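Single-strand DNA-binding protein (Agrobacterium tumefaciens, PDB 3BTP) binds single-stranded DNA regardless of its sequence and mediates nuclear uptake of the transferred T-DNA strand during plant transformation. Local coordinates at residues I221-D224 / K228-P231; R234-E239 / Q247-H252. One frame throughout, in Å; residues are numbered along the deposited sequence.

Overall arrangement
Contact 1 (221-224 with 228-231) and contact 2 (234-239 with 247-252) follow in series along the chain, the first closing before the second opens. Contact 1 is a tight reversal in the loop between helix 186-206 and strand 235-237; contact 2 joins the first strand of the antiparallel hairpin 235-237/243-245 to the chain that leaves its second strand. Their centres lie about 12 Å apart, on the same side of the chain's centre. They touch directly: Ile221 CD1 packs on Arg249 NE at 3.4 Å, Leu229 CD2 on Arg249 CG at 3.5 Å, and Leu229 CD1 on Gln247 O at 3.6 Å. Loop and hairpin thus pack as one unit at the periphery of the chain, with Arg249 taking part in both.

Contact 1: I221-D224 / K228-P231; sequences IKLD and KLRP
Asp224 and Lys228 meet through two hydrogen bonds that close a tight reversal of the chain. The backbone bond from Asp224 N to Lys228 O is short, 2.7 Å. The return bond uses a side chain: Lys228 N gives its hydrogen to Asp224 OD1 over 3.3 Å, arriving from above the carboxylate, 56° out of its plane. The same OD1 also takes the backbone N-H of Asn226, which makes an Asx turn inside the reversal, so one carboxylate oxygen accepts two amides, the one from Lys228 in a long bond, and the intervening residues are tied to the start of the turn. With chi1 at 74°, CG of Asp224 sits between its own backbone N and carbonyl carbon, a placement that folds the carboxylate back over the Lys228 peptide.

Apolar packing runs alongside. Leu223 lays CD2 against the peptide of Lys228, 3.6 Å from its carbonyl C, and reaches CD2 of Leu229 at 4.0 Å. That Leu229 methyl also receives CG2 of Ile221, at 3.7 Å, the two side chains passing at a slant. CG2, the branch of Ile221 anti to the backbone N, is the one that meets Leu229. Arg230 adds a looser touch, its CG 4.1 Å from Lys222 O, while the guanidinium turns to a salt bridge from NE to Asp233.

The reversal is a surface feature in the long loop between helix 186-206 and strand 235-237. Leu229, its buried residue, rests on Arg234 at the entry to that strand and, together with Ile221, on Arg249 in the loop that follows strand 243-245.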
# COMPACT_ATOMS: atom_id res chain seq x y z
N ILE A 221 -27.79 7.59 -10.57
CA ILE A 221 -27.47 6.26 -10.05
C ILE A 221 -27.86 6.13 -8.56
O ILE A 221 -27.41 6.88 -7.71
CB ILE A 221 -25.97 5.90 -10.36
CG1 ILE A 221 -25.79 5.78 -11.88
CG2 ILE A 221 -25.53 4.60 -9.67
CD1 ILE A 221 -24.36 5.79 -12.34
N LYS A 222 -28.68 5.12 -8.26
CA LYS A 222 -29.10 4.85 -6.90
C LYS A 222 -28.37 3.67 -6.29
O LYS A 222 -28.12 2.66 -6.97
CB LYS A 222 -30.64 4.67 -6.83
CG LYS A 222 -31.41 6.01 -6.94
CD LYS A 222 -32.12 6.09 -8.26
CE LYS A 222 -33.14 7.28 -8.32
NZ LYS A 222 -34.54 6.90 -8.81
N LEU A 223 -28.00 3.81 -5.02
CA LEU A 223 -27.23 2.81 -4.32
C LEU A 223 -28.09 1.64 -3.83
O LEU A 223 -29.29 1.81 -3.62
CB LEU A 223 -26.45 3.42 -3.13
CG LEU A 223 -25.35 4.45 -3.42
CD1 LEU A 223 -24.64 4.90 -2.11
CD2 LEU A 223 -24.35 3.96 -4.44
N ASP A 224 -27.47 0.47 -3.64
CA ASP A 224 -28.12 -0.61 -2.88
C ASP A 224 -28.04 -0.37 -1.35
O ASP A 224 -27.35 0.55 -0.87
CB ASP A 224 -27.57 -1.99 -3.26
CG ASP A 224 -26.18 -2.27 -2.69
OD1 ASP A 224 -25.85 -1.77 -1.59
OD2 ASP A 224 -25.39 -3.00 -3.35
N LYS A 228 -23.85 0.79 -1.46
CA LYS A 228 -22.87 0.60 -2.54
C LYS A 228 -23.53 0.51 -3.90
O LYS A 228 -24.75 0.42 -4.02
CB LYS A 228 -21.93 -0.62 -2.29
CG LYS A 228 -20.95 -0.48 -1.10
CD LYS A 228 -20.09 -1.77 -0.93
CE LYS A 228 -19.27 -1.80 0.39
NZ LYS A 228 -17.87 -2.35 0.12
N LEU A 229 -22.70 0.55 -4.93
CA LEU A 229 -23.17 0.34 -6.27
C LEU A 229 -23.86 -1.02 -6.46
O LEU A 229 -23.38 -2.02 -5.95
CB LEU A 229 -22.02 0.53 -7.25
CG LEU A 229 -21.62 1.99 -7.40
CD1 LEU A 229 -20.32 2.11 -8.22
CD2 LEU A 229 -22.75 2.86 -7.95
N ARG A 230 -25.02 -1.05 -7.13
CA ARG A 230 -25.58 -2.32 -7.67
C ARG A 230 -24.54 -2.94 -8.62
O ARG A 230 -23.78 -2.23 -9.24
CB ARG A 230 -26.87 -2.08 -8.45
CG ARG A 230 -27.97 -1.39 -7.67
CD ARG A 230 -29.22 -1.16 -8.60
NE ARG A 230 -28.86 -0.54 -9.89
CZ ARG A 230 -29.34 -0.93 -11.07
NH1 ARG A 230 -30.20 -1.96 -11.14
NH2 ARG A 230 -28.96 -0.30 -12.19
N PRO A 231 -24.54 -4.28 -8.74
CA PRO A 231 -23.62 -4.91 -9.69
C PRO A 231 -23.81 -4.42 -11.12
O PRO A 231 -22.84 -4.29 -11.84
CB PRO A 231 -23.94 -6.39 -9.58
CG PRO A 231 -24.90 -6.52 -8.48
CD PRO A 231 -25.36 -5.25 -8.00

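Contact 2: R234-E239 / Q247-H252; sequences RYIQTE and QKRYEH
Arg249 reaches across to Tyr235 and Ile236 at the base of a β-hairpin, whose antiparallel strands 235-237 and 243-245 are joined by backbone bonds of Ile236 with Arg244, the pairing continuing just past the strands in Arg234 with Ile246. The segment 247-252 continues from the second strand and diverges from the first, so the contact is small, burying about 112 Å² in all.

Along it, Gln247 and Arg234 have the closest CA atoms across the contact, 6.8 Å apart. Lys248 starts its extended side chain away from 234-239, and its NZ is hydrogen-bonded to a polar side chain on the chain of another protein, which also packs against Gln247 and Tyr250.

Arg249 carries the contact. Its chain is bent at chi2 (-66°) and again at chi3 (-63°), and this folding brings the guanidinium back beside the first strand instead of letting it extend away. NH1 stands 3.7 Å from Tyr235 O, approaching it obliquely and too far for a hydrogen bond, and lies 4.5 Å from Arg234 N. A weak hydrogen bond from NH1 to Asp233 O, just before the strand, helps to keep the group there.

Next, Tyr250 leaves the backbone on the side opposite to Arg249 and packs against Pro163 and Leu164 of helix 162-167, and CG of Lys248 sits 4.0 Å above one face of its ring, toward the rim. Glu251 then pairs its backbone with Gln216. What the first strand adds to the contact is a methyl against the charge of Arg249: Ile236 CD1 lies over one face of the guanidinium, 4.2 Å from Arg249 NH1.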
# COMPACT_ATOMS: atom_id res chain seq x y z
N ARG A 234 -21.61 -1.04 -11.63
CA ARG A 234 -20.20 -1.01 -11.26
C ARG A 234 -19.23 -1.43 -12.31
O ARG A 234 -18.12 -1.78 -11.95
CB ARG A 234 -19.91 -1.77 -9.93
CG ARG A 234 -20.41 -3.14 -9.90
CD ARG A 234 -19.92 -3.89 -8.71
NE ARG A 234 -20.54 -3.43 -7.48
CZ ARG A 234 -20.93 -4.22 -6.48
NH1 ARG A 234 -20.80 -5.57 -6.57
NH2 ARG A 234 -21.46 -3.66 -5.39
N TYR A 235 -19.60 -1.38 -13.59
CA TYR A 235 -18.70 -1.71 -14.72
C TYR A 235 -18.62 -0.64 -15.77
O TYR A 235 -19.57 0.12 -15.98
CB TYR A 235 -19.03 -3.04 -15.39
CG TYR A 235 -18.98 -4.16 -14.40
CD1 TYR A 235 -17.79 -4.86 -14.14
CD2 TYR A 235 -20.11 -4.48 -13.66
CE1 TYR A 235 -17.76 -5.82 -13.15
CE2 TYR A 235 -20.09 -5.46 -12.72
CZ TYR A 235 -18.93 -6.11 -12.47
OH TYR A 235 -19.00 -7.07 -11.51
N ILE A 236 -17.45 -0.50 -16.37
CA ILE A 236 -17.33 0.26 -17.59
C ILE A 236 -17.07 -0.78 -18.67
O ILE A 236 -16.36 -1.73 -18.45
CB ILE A 236 -16.17 1.29 -17.54
CG1 ILE A 236 -16.51 2.44 -16.59
CG2 ILE A 236 -15.90 1.86 -18.92
CD1 ILE A 236 -18.03 2.88 -16.58
N GLN A 237 -17.69 -0.59 -19.83
CA GLN A 237 -17.51 -1.42 -21.01
C GLN A 237 -16.52 -0.77 -21.95
O GLN A 237 -16.66 0.40 -22.34
CB GLN A 237 -18.88 -1.56 -21.72
CG GLN A 237 -18.92 -2.51 -22.94
CD GLN A 237 -18.72 -3.92 -22.53
OE1 GLN A 237 -19.53 -4.45 -21.81
NE2 GLN A 237 -17.59 -4.52 -22.94
N THR A 238 -15.47 -1.51 -22.28
CA THR A 238 -14.65 -1.11 -23.38
C THR A 238 -15.22 -1.73 -24.69
O THR A 238 -15.90 -2.79 -24.69
CB THR A 238 -13.07 -1.47 -23.22
OG1 THR A 238 -12.89 -2.88 -23.27
CG2 THR A 238 -12.42 -0.93 -21.97
N GLU A 239 -14.90 -1.09 -25.80
CA GLU A 239 -15.32 -1.63 -27.09
C GLU A 239 -14.71 -2.99 -27.43
O GLU A 239 -15.42 -3.87 -27.93
CB GLU A 239 -15.04 -0.68 -28.24
CG GLU A 239 -15.16 -1.42 -29.54
CD GLU A 239 -15.24 -0.53 -30.73
OE1 GLU A 239 -15.74 0.62 -30.59
OE2 GLU A 239 -14.79 -1.01 -31.81
N GLN A 247 -15.21 1.46 -8.47
CA GLN A 247 -15.58 1.67 -7.09
C GLN A 247 -16.77 2.67 -6.90
O GLN A 247 -17.59 2.53 -5.98
CB GLN A 247 -14.26 2.16 -6.40
CG GLN A 247 -14.19 1.96 -4.95
CD GLN A 247 -14.55 0.53 -4.54
OE1 GLN A 247 -14.35 -0.45 -5.28
NE2 GLN A 247 -15.05 0.42 -3.38
N LYS A 248 -16.88 3.65 -7.79
CA LYS A 248 -17.74 4.79 -7.55
C LYS A 248 -18.08 5.41 -8.88
O LYS A 248 -17.19 5.46 -9.77
CB LYS A 248 -17.03 5.83 -6.71
CG LYS A 248 -17.84 7.07 -6.42
CD LYS A 248 -17.22 7.80 -5.25
CE LYS A 248 -17.88 9.14 -4.97
NZ LYS A 248 -17.40 9.48 -3.57
N ARG A 249 -19.34 5.89 -8.98
CA ARG A 249 -19.89 6.61 -10.14
C ARG A 249 -19.85 8.10 -9.98
O ARG A 249 -20.54 8.66 -9.15
CB ARG A 249 -21.33 6.18 -10.45
CG ARG A 249 -21.37 4.64 -10.57
CD ARG A 249 -20.58 4.18 -11.77
NE ARG A 249 -21.19 4.72 -12.95
CZ ARG A 249 -21.59 4.02 -14.00
NH1 ARG A 249 -21.40 2.70 -14.05
NH2 ARG A 249 -22.16 4.67 -15.02
N TYR A 250 -19.02 8.72 -10.80
CA TYR A 250 -18.76 10.14 -10.70
C TYR A 250 -19.54 10.82 -11.80
O TYR A 250 -19.67 10.26 -12.88
CB TYR A 250 -17.24 10.42 -10.90
CG TYR A 250 -16.34 9.94 -9.79
CD1 TYR A 250 -16.22 10.66 -8.63
CD2 TYR A 250 -15.60 8.73 -9.90
CE1 TYR A 250 -15.37 10.23 -7.59
CE2 TYR A 250 -14.74 8.29 -8.85
CZ TYR A 250 -14.64 9.06 -7.73
OH TYR A 250 -13.84 8.68 -6.67
N GLU A 251 -20.04 12.03 -11.53
CA GLU A 251 -20.67 12.86 -12.54
C GLU A 251 -19.71 13.16 -13.73
O GLU A 251 -20.14 13.21 -14.85
CB GLU A 251 -21.11 14.17 -11.94
CG GLU A 251 -21.65 15.11 -13.03
CD GLU A 251 -22.34 16.34 -12.51
OE1 GLU A 251 -22.37 16.57 -11.26
OE2 GLU A 251 -22.87 17.10 -13.36
N HIS A 252 -18.43 13.41 -13.46
CA HIS A 252 -17.40 13.64 -14.50
C HIS A 252 -16.44 12.46 -14.50
O HIS A 252 -15.38 12.46 -13.79
CB HIS A 252 -16.66 14.95 -14.18
CG HIS A 252 -17.59 16.11 -13.99
ND1 HIS A 252 -17.90 16.63 -12.75
CD2 HIS A 252 -18.25 16.87 -14.90
CE1 HIS A 252 -18.74 17.64 -12.89
NE2 HIS A 252 -18.96 17.81 -14.19